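Local coordinates for protein isomerase/lactonizing enzyme (Agrobacterium tumefaciens, PDB 1RVK) that is of unknown function but, as a magnesium-binding member of the enolase superfamily, probably abstracts a proton alpha to a carboxylate in an isomerisation or lactonisation reaction, at residues Tyr127-Met138 / Thr322-Leu333; Gly167-Pro175 / Met185-Val193. All coordinates share one frame; numbering follows the deposited sequence.

Contact 1 of 2, residues Tyr127-Met138 / Thr322-Leu333; sequences YRDKVLAYGSIM and TKNCRWYERGLL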
loop_
_atom_site.group_PDB
_atom_site.type_symbol
_atom_site.label_atom_id
_atom_site.label_comp_id
_atom_site.label_asym_id
_atom_site.label_seq_id
_atom_site.Cartn_x
_atom_site.Cartn_y
_atom_site.Cartn_z
ATOM N N TYR A 127 0.430 -19.491 -0.473
ATOM C CA TYR A 127 -0.800 -19.869 0.205
ATOM C C TYR A 127 -1.947 -19.844 -0.802
ATOM O O TYR A 127 -2.776 -20.749 -0.823
ATOM C CB TYR A 127 -1.140 -18.922 1.362
ATOM C CG TYR A 127 -2.463 -19.288 2.002
ATOM C CD1 TYR A 127 -2.599 -20.472 2.725
ATOM C CD2 TYR A 127 -3.597 -18.494 1.821
ATOM C CE1 TYR A 127 -3.832 -20.866 3.243
ATOM C CE2 TYR A 127 -4.837 -18.878 2.338
ATOM C CZ TYR A 127 -4.944 -20.065 3.043
ATOM O OH TYR A 127 -6.165 -20.474 3.531
ATOM N N ARG A 128 -1.988 -18.810 -1.640
ATOM C CA ARG A 128 -3.048 -18.676 -2.641
ATOM C C ARG A 128 -2.573 -18.012 -3.940
ATOM O O ARG A 128 -1.769 -17.078 -3.912
ATOM C CB ARG A 128 -4.216 -17.875 -2.051
ATOM C CG ARG A 128 -3.781 -16.552 -1.433
ATOM C CD ARG A 128 -4.879 -15.894 -0.616
ATOM N NE ARG A 128 -4.301 -14.931 0.318
ATOM C CZ ARG A 128 -4.995 -14.213 1.194
ATOM N NH1 ARG A 128 -6.315 -14.331 1.266
ATOM N NH2 ARG A 128 -4.359 -13.393 2.018
ATOM N N ASP A 129 -3.084 -18.490 -5.073
ATOM C CA ASP A 129 -2.708 -17.949 -6.376
ATOM C C ASP A 129 -3.610 -16.805 -6.807
ATOM O O ASP A 129 -3.286 -16.061 -7.733
ATOM C CB ASP A 129 -2.738 -19.049 -7.435
ATOM C CG ASP A 129 -1.839 -20.211 -7.082
ATOM O OD1 ASP A 129 -0.642 -19.973 -6.813
ATOM O OD2 ASP A 129 -2.329 -21.360 -7.074
ATOM N N LYS A 130 -4.753 -16.680 -6.142
ATOM C CA LYS A 130 -5.687 -15.603 -6.430
ATOM C C LYS A 130 -6.242 -15.136 -5.098
ATOM O O LYS A 130 -6.256 -15.890 -4.128
ATOM C CB LYS A 130 -6.819 -16.074 -7.351
ATOM C CG LYS A 130 -7.816 -17.030 -6.720
ATOM C CD LYS A 130 -8.959 -17.310 -7.691
ATOM C CE LYS A 130 -10.027 -18.196 -7.065
ATOM N NZ LYS A 130 -11.133 -18.480 -8.020
ATOM N N VAL A 131 -6.681 -13.886 -5.041
ATOM C CA VAL A 131 -7.216 -13.346 -3.803
ATOM C C VAL A 131 -8.215 -12.238 -4.081
ATOM O O VAL A 131 -8.067 -11.480 -5.043
ATOM C CB VAL A 131 -6.087 -12.783 -2.906
ATOM C CG1 VAL A 131 -5.374 -11.640 -3.612
ATOM C CG2 VAL A 131 -6.662 -12.314 -1.575
ATOM N N LEU A 132 -9.234 -12.155 -3.235
ATOM C CA LEU A 132 -10.248 -11.126 -3.375
ATOM C C LEU A 132 -9.601 -9.766 -3.159
ATOM O O LEU A 132 -8.706 -9.618 -2.327
ATOM C CB LEU A 132 -11.357 -11.309 -2.336
ATOM C CG LEU A 132 -12.300 -12.503 -2.480
ATOM C CD1 LEU A 132 -13.208 -12.568 -1.263
ATOM C CD2 LEU A 132 -13.126 -12.366 -3.753
ATOM N N ALA A 133 -10.061 -8.777 -3.913
ATOM C CA ALA A 133 -9.543 -7.425 -3.780
ATOM C C ALA A 133 -10.705 -6.482 -3.519
ATOM O O ALA A 133 -11.824 -6.731 -3.972
ATOM C CB ALA A 133 -8.822 -7.013 -5.062
ATOM N N TYR A 134 -10.460 -5.421 -2.756
ATOM C CA TYR A 134 -11.513 -4.444 -2.532
ATOM C C TYR A 134 -11.134 -3.220 -3.347
ATOM O O TYR A 134 -9.951 -2.958 -3.568
ATOM C CB TYR A 134 -11.688 -4.098 -1.037
ATOM C CG TYR A 134 -10.522 -3.446 -0.302
ATOM C CD1 TYR A 134 -10.238 -2.084 -0.444
ATOM C CD2 TYR A 134 -9.757 -4.180 0.601
ATOM C CE1 TYR A 134 -9.220 -1.472 0.308
ATOM C CE2 TYR A 134 -8.750 -3.587 1.350
ATOM C CZ TYR A 134 -8.485 -2.239 1.207
ATOM O OH TYR A 134 -7.496 -1.668 1.978
ATOM N N GLY A 135 -12.138 -2.507 -3.841
ATOM C CA GLY A 135 -11.872 -1.314 -4.621
ATOM C C GLY A 135 -11.639 -0.184 -3.643
ATOM O O GLY A 135 -12.559 0.216 -2.934
ATOM N N SER A 136 -10.409 0.320 -3.602
ATOM C CA SER A 136 -10.035 1.395 -2.688
ATOM C C SER A 136 -10.204 2.739 -3.393
ATOM O O SER A 136 -9.415 3.094 -4.268
ATOM C CB SER A 136 -8.581 1.193 -2.244
ATOM O OG SER A 136 -8.329 1.795 -0.989
ATOM N N ILE A 137 -11.234 3.480 -2.997
ATOM C CA ILE A 137 -11.553 4.772 -3.604
ATOM C C ILE A 137 -10.693 5.937 -3.120
ATOM O O ILE A 137 -10.456 6.093 -1.921
ATOM C CB ILE A 137 -13.034 5.128 -3.361
ATOM C CG1 ILE A 137 -13.928 3.989 -3.856
ATOM C CG2 ILE A 137 -13.389 6.419 -4.090
ATOM C CD1 ILE A 137 -15.398 4.173 -3.528
HETATM N N MSE A 138 -10.233 6.759 -4.063
HETATM C CA MSE A 138 -9.412 7.929 -3.740
HETATM C C MSE A 138 -10.101 8.875 -2.765
HETATM O O MSE A 138 -11.327 8.862 -2.623
HETATM C CB MSE A 138 -9.090 8.739 -5.000
HETATM C CG MSE A 138 -8.089 8.119 -5.948
HETATM SE SE MSE A 138 -7.525 9.419 -7.286
HETATM C CE MSE A 138 -5.968 8.489 -7.944
ATOM N N THR A 322 0.450 -15.405 2.369
ATOM C CA THR A 322 -0.119 -15.551 3.704
ATOM C C THR A 322 -1.618 -15.838 3.717
ATOM O O THR A 322 -2.321 -15.596 2.734
ATOM C CB THR A 322 0.161 -14.293 4.549
ATOM O OG1 THR A 322 -0.386 -13.143 3.892
ATOM C CG2 THR A 322 1.661 -14.096 4.719
ATOM N N LYS A 323 -2.099 -16.353 4.843
ATOM C CA LYS A 323 -3.509 -16.700 4.994
ATOM C C LYS A 323 -4.347 -15.673 5.745
ATOM O O LYS A 323 -5.501 -15.429 5.384
ATOM C CB LYS A 323 -3.633 -18.051 5.710
ATOM C CG LYS A 323 -5.052 -18.418 6.139
ATOM C CD LYS A 323 -5.059 -19.737 6.908
ATOM C CE LYS A 323 -6.453 -20.107 7.401
ATOM N NZ LYS A 323 -6.942 -19.170 8.453
ATOM N N ASN A 324 -3.767 -15.072 6.782
ATOM C CA ASN A 324 -4.500 -14.124 7.615
ATOM C C ASN A 324 -4.619 -12.692 7.121
ATOM O O ASN A 324 -4.258 -11.745 7.818
ATOM C CB ASN A 324 -3.938 -14.133 9.042
ATOM C CG ASN A 324 -2.490 -13.689 9.112
ATOM O OD1 ASN A 324 -2.110 -12.943 10.020
ATOM N ND2 ASN A 324 -1.669 -14.152 8.174
ATOM N N CYS A 325 -5.144 -12.549 5.913
ATOM C CA CYS A 325 -5.359 -11.250 5.288
ATOM C C CYS A 325 -6.558 -11.459 4.374
ATOM O O CYS A 325 -6.511 -12.288 3.469
ATOM C CB CYS A 325 -4.131 -10.838 4.470
ATOM S SG CYS A 325 -4.320 -9.275 3.598
ATOM N N ARG A 326 -7.634 -10.720 4.612
ATOM C CA ARG A 326 -8.835 -10.885 3.810
ATOM C C ARG A 326 -8.730 -10.359 2.381
ATOM O O ARG A 326 -9.295 -10.954 1.459
ATOM C CB ARG A 326 -10.026 -10.220 4.518
ATOM C CG ARG A 326 -11.375 -10.494 3.875
ATOM C CD ARG A 326 -12.490 -9.695 4.557
ATOM N NE ARG A 326 -12.830 -10.196 5.888
ATOM C CZ ARG A 326 -13.630 -11.233 6.113
ATOM N NH1 ARG A 326 -13.886 -11.622 7.355
ATOM N NH2 ARG A 326 -14.184 -11.877 5.095
ATOM N N TRP A 327 -7.988 -9.274 2.182
ATOM C CA TRP A 327 -7.900 -8.681 0.850
ATOM C C TRP A 327 -6.560 -8.185 0.349
ATOM O O TRP A 327 -5.576 -8.088 1.079
ATOM C CB TRP A 327 -8.791 -7.442 0.743
ATOM C CG TRP A 327 -10.090 -7.438 1.456
ATOM C CD1 TRP A 327 -10.317 -7.087 2.759
ATOM C CD2 TRP A 327 -11.370 -7.653 0.867
ATOM N NE1 TRP A 327 -11.670 -7.055 3.011
ATOM C CE2 TRP A 327 -12.339 -7.400 1.864
ATOM C CE3 TRP A 327 -11.797 -8.028 -0.414
ATOM C CZ2 TRP A 327 -13.712 -7.511 1.618
ATOM C CZ3 TRP A 327 -13.159 -8.137 -0.658
ATOM C CH2 TRP A 327 -14.101 -7.880 0.353
ATOM N N TYR A 328 -6.586 -7.828 -0.932
ATOM C CA TYR A 328 -5.477 -7.182 -1.611
ATOM C C TYR A 328 -6.152 -5.837 -1.870
ATOM O O TYR A 328 -7.322 -5.797 -2.268
ATOM C CB TYR A 328 -5.141 -7.847 -2.946
ATOM C CG TYR A 328 -4.364 -6.942 -3.885
ATOM C CD1 TYR A 328 -4.968 -6.402 -5.022
ATOM C CD2 TYR A 328 -3.022 -6.635 -3.645
ATOM C CE1 TYR A 328 -4.257 -5.587 -5.900
ATOM C CE2 TYR A 328 -2.298 -5.816 -4.519
ATOM C CZ TYR A 328 -2.924 -5.300 -5.647
ATOM O OH TYR A 328 -2.218 -4.523 -6.538
ATOM N N GLU A 329 -5.444 -4.746 -1.610
ATOM C CA GLU A 329 -6.004 -3.413 -1.809
ATOM C C GLU A 329 -5.741 -2.948 -3.233
ATOM O O GLU A 329 -4.601 -2.673 -3.598
ATOM C CB GLU A 329 -5.383 -2.431 -0.810
ATOM C CG GLU A 329 -5.973 -1.039 -0.882
ATOM C CD GLU A 329 -5.534 -0.149 0.261
ATOM O OE1 GLU A 329 -6.041 0.988 0.333
ATOM O OE2 GLU A 329 -4.691 -0.581 1.084
ATOM N N ARG A 330 -6.803 -2.861 -4.035
ATOM C CA ARG A 330 -6.671 -2.450 -5.431
ATOM C C ARG A 330 -7.128 -1.006 -5.612
ATOM O O ARG A 330 -8.309 -0.691 -5.464
ATOM C CB ARG A 330 -7.493 -3.387 -6.324
ATOM C CG ARG A 330 -7.026 -3.466 -7.779
ATOM C CD ARG A 330 -7.611 -4.708 -8.461
ATOM N NE ARG A 330 -7.021 -4.960 -9.776
ATOM C CZ ARG A 330 -7.526 -4.531 -10.929
ATOM N NH1 ARG A 330 -8.649 -3.825 -10.951
ATOM N NH2 ARG A 330 -6.898 -4.804 -12.067
ATOM N N GLY A 331 -6.177 -0.134 -5.930
ATOM C CA GLY A 331 -6.486 1.272 -6.117
ATOM C C GLY A 331 -5.223 2.107 -6.022
ATOM O O GLY A 331 -4.122 1.563 -6.142
ATOM N N LEU A 332 -5.355 3.408 -5.772
ATOM C CA LEU A 332 -6.646 4.064 -5.569
ATOM C C LEU A 332 -7.451 4.259 -6.851
ATOM O O LEU A 332 -6.889 4.471 -7.929
ATOM C CB LEU A 332 -6.427 5.411 -4.873
ATOM C CG LEU A 332 -5.740 5.286 -3.510
ATOM C CD1 LEU A 332 -5.505 6.661 -2.912
ATOM C CD2 LEU A 332 -6.603 4.442 -2.588
ATOM N N LEU A 333 -8.775 4.201 -6.708
ATOM C CA LEU A 333 -9.715 4.320 -7.824
ATOM C C LEU A 333 -10.507 5.627 -7.849
ATOM O O LEU A 333 -10.764 6.238 -6.808
ATOM C CB LEU A 333 -10.707 3.151 -7.779
ATOM C CG LEU A 333 -10.389 1.764 -8.355
ATOM C CD1 LEU A 333 -8.903 1.520 -8.476
ATOM C CD2 LEU A 333 -11.056 0.719 -7.478
#

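Contact 2 of 2, residues Gly167-Pro175 / Met185-Val193; sequences GIKLHTWMP and MDLKACAAV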
loop_
_atom_site.group_PDB
_atom_site.type_symbol
_atom_site.label_atom_id
_atom_site.label_comp_id
_atom_site.label_asym_id
_atom_site.label_seq_id
_atom_site.Cartn_x
_atom_site.Cartn_y
_atom_site.Cartn_z
ATOM N N GLY A 167 -15.777 -6.002 -2.211
ATOM C CA GLY A 167 -15.567 -5.107 -1.087
ATOM C C GLY A 167 -15.214 -3.733 -1.623
ATOM O O GLY A 167 -14.658 -3.623 -2.711
ATOM N N ILE A 168 -15.536 -2.689 -0.867
ATOM C CA ILE A 168 -15.255 -1.317 -1.284
ATOM C C ILE A 168 -14.838 -0.484 -0.083
ATOM O O ILE A 168 -15.502 -0.525 0.952
ATOM C CB ILE A 168 -16.513 -0.655 -1.895
ATOM C CG1 ILE A 168 -16.947 -1.423 -3.142
ATOM C CG2 ILE A 168 -16.225 0.809 -2.245
ATOM C CD1 ILE A 168 -18.297 -0.989 -3.684
ATOM N N LYS A 169 -13.747 0.268 -0.215
ATOM C CA LYS A 169 -13.307 1.122 0.883
ATOM C C LYS A 169 -13.326 2.581 0.457
ATOM O O LYS A 169 -12.791 2.942 -0.591
ATOM C CB LYS A 169 -11.893 0.765 1.353
ATOM C CG LYS A 169 -11.495 1.531 2.623
ATOM C CD LYS A 169 -10.173 1.055 3.216
ATOM C CE LYS A 169 -8.972 1.604 2.456
ATOM N NZ LYS A 169 -7.692 1.040 2.986
ATOM N N LEU A 170 -13.948 3.423 1.270
ATOM C CA LEU A 170 -13.994 4.840 0.950
ATOM C C LEU A 170 -12.910 5.600 1.686
ATOM O O LEU A 170 -12.637 5.322 2.853
ATOM C CB LEU A 170 -15.328 5.465 1.369
ATOM C CG LEU A 170 -16.692 4.991 0.876
ATOM C CD1 LEU A 170 -17.733 5.991 1.363
ATOM C CD2 LEU A 170 -16.722 4.910 -0.640
ATOM N N HIS A 171 -12.272 6.534 0.988
ATOM C CA HIS A 171 -11.312 7.440 1.610
ATOM C C HIS A 171 -12.163 8.695 1.449
ATOM O O HIS A 171 -12.515 9.052 0.324
ATOM C CB HIS A 171 -10.015 7.598 0.800
ATOM C CG HIS A 171 -9.042 6.473 0.976
ATOM N ND1 HIS A 171 -9.095 5.316 0.230
ATOM C CD2 HIS A 171 -7.983 6.331 1.812
ATOM C CE1 HIS A 171 -8.111 4.511 0.595
ATOM N NE2 HIS A 171 -7.422 5.103 1.553
ATOM N N THR A 172 -12.529 9.347 2.548
ATOM C CA THR A 172 -13.372 10.528 2.439
ATOM C C THR A 172 -12.618 11.850 2.292
ATOM O O THR A 172 -11.419 11.853 2.020
ATOM C CB THR A 172 -14.386 10.576 3.606
ATOM O OG1 THR A 172 -13.742 10.190 4.828
ATOM C CG2 THR A 172 -15.534 9.610 3.330
ATOM N N TRP A 173 -13.320 12.967 2.457
ATOM C CA TRP A 173 -12.722 14.293 2.278
ATOM C C TRP A 173 -11.712 14.741 3.328
ATOM O O TRP A 173 -11.944 14.619 4.532
ATOM C CB TRP A 173 -13.827 15.342 2.171
ATOM C CG TRP A 173 -14.760 15.105 1.025
ATOM C CD1 TRP A 173 -14.606 15.532 -0.267
ATOM C CD2 TRP A 173 -15.995 14.382 1.065
ATOM N NE1 TRP A 173 -15.673 15.119 -1.031
ATOM C CE2 TRP A 173 -16.539 14.410 -0.240
ATOM C CE3 TRP A 173 -16.696 13.712 2.078
ATOM C CZ2 TRP A 173 -17.753 13.793 -0.560
ATOM C CZ3 TRP A 173 -17.907 13.096 1.759
ATOM C CH2 TRP A 173 -18.420 13.143 0.448
HETATM N N MSE A 174 -10.599 15.292 2.850
HETATM C CA MSE A 174 -9.533 15.766 3.723
HETATM C C MSE A 174 -8.939 17.066 3.190
HETATM O O MSE A 174 -8.947 17.313 1.983
HETATM C CB MSE A 174 -8.427 14.708 3.803
HETATM C CG MSE A 174 -8.912 13.326 4.216
HETATM SE SE MSE A 174 -7.462 12.051 4.314
HETATM C CE MSE A 174 -8.488 10.431 4.113
ATOM N N PRO A 175 -8.427 17.927 4.083
ATOM C CA PRO A 175 -7.845 19.165 3.554
ATOM C C PRO A 175 -6.684 18.780 2.631
ATOM O O PRO A 175 -6.109 17.701 2.770
ATOM C CB PRO A 175 -7.395 19.907 4.815
ATOM C CG PRO A 175 -7.192 18.809 5.822
ATOM C CD PRO A 175 -8.343 17.879 5.551
HETATM N N MSE A 185 -20.433 14.826 6.764
HETATM C CA MSE A 185 -20.308 14.566 5.332
HETATM C C MSE A 185 -19.774 13.159 5.107
HETATM O O MSE A 185 -20.265 12.432 4.243
HETATM C CB MSE A 185 -19.369 15.583 4.673
HETATM C CG MSE A 185 -19.981 16.956 4.456
HETATM SE SE MSE A 185 -21.472 16.908 3.212
HETATM C CE MSE A 185 -20.485 16.865 1.564
ATOM N N ASP A 186 -18.765 12.776 5.884
ATOM C CA ASP A 186 -18.184 11.443 5.768
ATOM C C ASP A 186 -19.259 10.378 5.969
ATOM O O ASP A 186 -19.327 9.398 5.224
ATOM C CB ASP A 186 -17.078 11.256 6.813
ATOM C CG ASP A 186 -15.860 12.119 6.539
ATOM O OD1 ASP A 186 -14.928 12.117 7.378
ATOM O OD2 ASP A 186 -15.824 12.793 5.488
ATOM N N LEU A 187 -20.102 10.570 6.979
ATOM C CA LEU A 187 -21.164 9.611 7.259
ATOM C C LEU A 187 -22.203 9.576 6.144
ATOM O O LEU A 187 -22.760 8.519 5.857
ATOM C CB LEU A 187 -21.838 9.925 8.596
ATOM C CG LEU A 187 -21.033 9.534 9.839
ATOM C CD1 LEU A 187 -21.723 10.044 11.096
ATOM C CD2 LEU A 187 -20.885 8.024 9.882
ATOM N N LYS A 188 -22.467 10.722 5.520
ATOM C CA LYS A 188 -23.434 10.761 4.423
ATOM C C LYS A 188 -22.910 9.951 3.246
ATOM O O LYS A 188 -23.672 9.278 2.554
ATOM C CB LYS A 188 -23.695 12.192 3.952
ATOM C CG LYS A 188 -24.546 13.037 4.887
ATOM C CD LYS A 188 -25.031 14.286 4.160
ATOM C CE LYS A 188 -25.512 15.360 5.121
ATOM N NZ LYS A 188 -24.373 15.986 5.859
ATOM N N ALA A 189 -21.604 10.029 3.010
ATOM C CA ALA A 189 -20.994 9.279 1.917
ATOM C C ALA A 189 -21.128 7.791 2.204
ATOM O O ALA A 189 -21.499 7.009 1.330
ATOM C CB ALA A 189 -19.527 9.654 1.775
ATOM N N CYS A 190 -20.824 7.403 3.438
ATOM C CA CYS A 190 -20.916 6.003 3.831
ATOM C C CYS A 190 -22.337 5.478 3.675
ATOM O O CYS A 190 -22.553 4.363 3.187
ATOM C CB CYS A 190 -20.449 5.828 5.277
ATOM S SG CYS A 190 -18.661 6.055 5.476
ATOM N N ALA A 191 -23.305 6.286 4.091
ATOM C CA ALA A 191 -24.710 5.905 3.999
ATOM C C ALA A 191 -25.143 5.779 2.542
ATOM O O ALA A 191 -25.889 4.866 2.185
ATOM C CB ALA A 191 -25.576 6.933 4.713
ATOM N N ALA A 192 -24.687 6.711 1.711
ATOM C CA ALA A 192 -25.021 6.698 0.290
ATOM C C ALA A 192 -24.501 5.427 -0.373
ATOM O O ALA A 192 -25.190 4.817 -1.194
ATOM C CB ALA A 192 -24.431 7.925 -0.395
ATOM N N VAL A 193 -23.284 5.022 -0.019
ATOM C CA VAL A 193 -22.709 3.814 -0.599
ATOM C C VAL A 193 -23.459 2.565 -0.136
ATOM O O VAL A 193 -23.757 1.683 -0.940
ATOM C CB VAL A 193 -21.213 3.673 -0.244
ATOM C CG1 VAL A 193 -20.698 2.304 -0.689
ATOM C CG2 VAL A 193 -20.412 4.776 -0.935
HETATM O O HOH W 1 -12.736 12.345 6.036
HETATM O O HOH W 2 -14.535 15.164 5.416
#

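Contact 1 of 2, residues Tyr127-Met138 / Thr322-Leu333
Strands 130-137 and 328-333 run parallel, their axes 29° apart and 4.5 Å at closest approach; Ala133, Tyr134 and Gly135 lie beside Tyr328, Glu329 and Arg330, one residue is then skipped, and Ile137 lies beside Leu333. Tyr328 N donates to Leu132 O and Tyr134 N to Tyr328 O; Arg330 N and Ser136 N carry the alternation on, as far as Met138 N to Leu333 O at 2.8 Å. A cis peptide precedes Leu332, and beyond it Ser136 O accepts from Leu333 N. This pairing of the last parallel strand with the first closes the modified TIM barrel of the enolase superfamily. Placed between backbone N and carbonyl carbon (chi1 63°), the Tyr134 ring turns its CD2 edge onto the five-membered ring of Trp327, a T-shaped stack with planes at 88° and CD2 3.4 Å from CG of Trp327. Glu329 CA lies over one face of the same tyrosine. Ser136 OG donates to the anti lone pair of Glu329 OE1 at 2.8 Å, and this buried carboxylate also forms salt bridges with Lys169 and Arg280. Beyond the strands, Arg128 holds Cys325 O end-on with NH1 (3.0 Å) and NH2 (2.8 Å). Lys323 CB sits over the Tyr127 ring.

Contact 2 of 2, residues Gly167-Pro175 / Met185-Val193
Strand 167-171 and helix 185-193 run nearly antiparallel, at 159°, with their axes 10.0 Å apart. They are the first two elements of a right-handed beta-alpha-beta unit of the barrel, in which helix 183-197 packs outside the strand and leads on to strand 202-206. Leu170 reaches out from the strand into this layer: both its methyls meet Val193 CG2, CD2 at 3.7 Å, while CD1 also approaches Ala189 and the sulfur of Cys190. Past the strand, Trp173 brings its six-membered ring against the helix. CZ3 lies 3.8 Å from Ala189 CB and close to Met185 CB and O, and the bent selenomethionine side chain of Met185 carries its CE loosely over one face of the indole. Tyr153 packs edge-to-face with the same tryptophan. The Asp186 carboxylate, its CG anti to the carbonyl carbon (chi1 -68°), comes to the indole edge nearly coplanar with the ring, at 16°, and leaves OD2 3.6 Å from CE3 of Trp173. Tyr211 OH is hydrogen-bonded to Asp186 OD1. Two waters link this acid to the loop: one lies 2.7 Å from Thr172 OG1 and bonds to Asp186 OD1 and Trp173 O, whereas the other joins Asp186 OD2 at 2.7 Å to Trp173 O.

Contacts 1 and 2 lie in adjacent parts of one barrel; their centres are 19 Å apart, and strands 130-137 and 167-171 are neighbours in the sheet. They meet directly: Ile137 O and His171 ND1 are 2.7 Å apart, Tyr134 OH and Lys169 NZ 2.9 Å, both probable hydrogen bonds, and Ile137 CD1 packs on Leu170 CD2. Contact 1 borders the metal site, with the Glu329 side chain about 5 Å from the magnesium ion held by Asp206, Glu232 and Glu258. Lys169, from strand 167-171, forms salt bridges with both Glu329 and the metal ligand Glu232. Contact 2 lies on the outer side of the barrel wall, where strand 167-171 meets helix 183-197, the Thr172 side chain being about 11 Å from the ion.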